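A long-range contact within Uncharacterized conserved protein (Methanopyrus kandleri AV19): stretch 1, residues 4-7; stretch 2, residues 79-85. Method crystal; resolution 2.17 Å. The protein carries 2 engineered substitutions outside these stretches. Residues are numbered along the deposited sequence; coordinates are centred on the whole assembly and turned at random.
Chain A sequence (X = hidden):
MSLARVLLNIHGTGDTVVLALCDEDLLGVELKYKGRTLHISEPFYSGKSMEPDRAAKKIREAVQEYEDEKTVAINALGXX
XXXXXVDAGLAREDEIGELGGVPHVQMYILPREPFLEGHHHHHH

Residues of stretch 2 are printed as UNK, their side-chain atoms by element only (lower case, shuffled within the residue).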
# COMPACT_ATOMS: atom_id res chain seq x y z
N ALA A 4 23.86 11.25 -8.52
CA ALA A 4 22.93 10.19 -9.00
C ALA A 4 22.07 9.68 -7.82
O ALA A 4 22.54 8.87 -7.02
CB ALA A 4 23.73 9.07 -9.55
N ARG A 5 20.83 10.16 -7.71
CA ARG A 5 20.05 9.93 -6.48
C ARG A 5 18.65 9.35 -6.69
O ARG A 5 17.91 9.73 -7.59
CB ARG A 5 19.93 11.22 -5.64
CG ARG A 5 21.22 11.75 -5.01
CD ARG A 5 21.56 11.04 -3.72
NE ARG A 5 22.64 11.72 -3.02
CZ ARG A 5 22.47 12.55 -1.98
NH1 ARG A 5 21.27 12.81 -1.47
NH2 ARG A 5 23.54 13.11 -1.45
N VAL A 6 18.26 8.47 -5.78
CA VAL A 6 16.91 7.94 -5.80
C VAL A 6 16.14 8.34 -4.52
O VAL A 6 16.69 8.27 -3.43
CB VAL A 6 17.00 6.41 -5.99
CG1 VAL A 6 17.40 5.73 -4.67
CG2 VAL A 6 15.74 5.86 -6.52
N LEU A 7 14.86 8.71 -4.66
CA LEU A 7 13.97 8.95 -3.50
C LEU A 7 13.31 7.66 -2.97
O LEU A 7 12.67 6.89 -3.74
CB LEU A 7 12.89 9.98 -3.86
CG LEU A 7 13.36 11.28 -4.52
CD1 LEU A 7 12.22 12.07 -5.12
CD2 LEU A 7 14.15 12.13 -3.52
N UNK A 79 14.82 4.83 -14.25
CA UNK A 79 15.90 3.91 -14.60
C UNK A 79 16.73 3.51 -13.39
O UNK A 79 16.97 2.34 -13.15
c UNK A 79 18.72 4.35 -17.28
c UNK A 79 18.08 3.86 -15.99
c UNK A 79 16.79 4.59 -15.66
o UNK A 79 19.58 3.61 -17.83
o UNK A 79 18.37 5.47 -17.74
N UNK A 80 17.18 4.50 -12.62
CA UNK A 80 17.91 4.24 -11.39
C UNK A 80 17.06 3.51 -10.37
O UNK A 80 17.51 2.54 -9.77
c UNK A 80 20.86 5.05 -10.66
c UNK A 80 19.62 5.51 -9.87
c UNK A 80 18.42 5.58 -10.80
c UNK A 80 19.88 6.86 -9.14
N UNK A 81 15.83 3.97 -10.15
CA UNK A 81 14.90 3.29 -9.21
C UNK A 81 14.63 1.82 -9.54
O UNK A 81 14.56 0.97 -8.64
c UNK A 81 13.57 4.06 -9.08
N UNK A 82 14.48 1.50 -10.82
CA UNK A 82 14.23 0.10 -11.17
C UNK A 82 15.50 -0.74 -11.03
O UNK A 82 15.43 -1.92 -10.63
c UNK A 82 13.58 -0.01 -12.54
s UNK A 82 11.92 0.68 -12.47
N UNK A 83 16.64 -0.12 -11.30
CA UNK A 83 17.94 -0.78 -11.14
C UNK A 83 18.19 -1.09 -9.68
O UNK A 83 18.84 -2.07 -9.36
c UNK A 83 19.07 0.09 -11.73
o UNK A 83 19.59 0.97 -10.75
N UNK A 84 17.65 -0.25 -8.79
CA UNK A 84 17.67 -0.53 -7.35
C UNK A 84 16.89 -1.78 -7.03
O UNK A 84 17.33 -2.61 -6.24
c UNK A 84 16.88 0.25 -5.05
c UNK A 84 17.11 0.67 -6.52
c UNK A 84 18.06 1.88 -6.58
N UNK A 85 15.70 -1.92 -7.61
CA UNK A 85 14.87 -3.10 -7.35
C UNK A 85 15.59 -4.37 -7.82
O UNK A 85 15.60 -5.38 -7.11
c UNK A 85 12.76 -1.71 -7.44
c UNK A 85 13.47 -2.96 -7.98
c UNK A 85 12.65 -4.21 -7.70

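Position 79 opens the helical stretch with three side-chain carbons in an unbranched chain, the third carrying two oxygens, and touches nothing on stretch 1. A carboxylate at the end of two methylenes identifies Glu79. Its chain is extended, with chi1 and chi2 both t.

Position 80 carries four carbons and no heteroatom, forked at the second carbon beyond CA. The CA-to-CB bond points toward stretch 1, and one terminal methyl reaches the backbone there, lying 3.8 Å from C of Ala4 and 3.7 Å from C of Arg5. A fork at the second carbon is that of leucine, so this is Leu80, with chi1 t and chi2 p. The methyl in question is CD2, which also lies 4.3 Å from CB of Val6 and 4.5 Å from CB of Ala4.

At position 81 a single carbon follows CA. It lies 3.8 Å from CG2 of Val6, and nothing extends beyond it: Ala81. Here the two backbones come nearest, with CA of Val6 and CA of Ala81 6.1 Å apart.

Position 82 has one carbon followed by sulfur and makes no contact with stretch 1. The sulfur identifies Cys82, whose chi1 is m.

One carbon and one oxygen make up the side chain at position 83, which does not reach stretch 1; this is the pattern of Ser83. Its hydroxyl serves the helix itself: OG donates a hydrogen bond to O of Leu80 at 2.8 Å, while the backbone N of Ser83 donates to O of Glu79 at 3.1 Å.

Position 84 bears three carbons, the first carrying the other two. Its CA-to-CB bond points toward stretch 1, and one methyl comes within 4.3 Å of CG1 of Val6. Branching at CB with carbon alone gives Val84, whose chi1 is t; the methyl is CG2.

The same three-carbon fork recurs at position 85, but here the side chain does not reach stretch 1. It identifies Val85, again with chi1 t.

The contact is a small apolar packing of helix against strand and the loop before it, burying 199 Å² in all, with no hydrogen bond across it. Val6 is its centre on stretch 1: its CA-to-CB bond points toward the helix, and its side chain meets Leu80, Ala81 and Val84, whereas the CA-to-CB bonds of Arg5 and Leu7 point away. The helical repeat brings Leu80 and Val84 to the same side, linked by the backbone hydrogen bond from N of Val84 to O of Leu80 at 3.0 Å. Leu80 extends the contact along the backbone of Ala4 and Arg5.

Stretch 2 79-85: ELACSVV
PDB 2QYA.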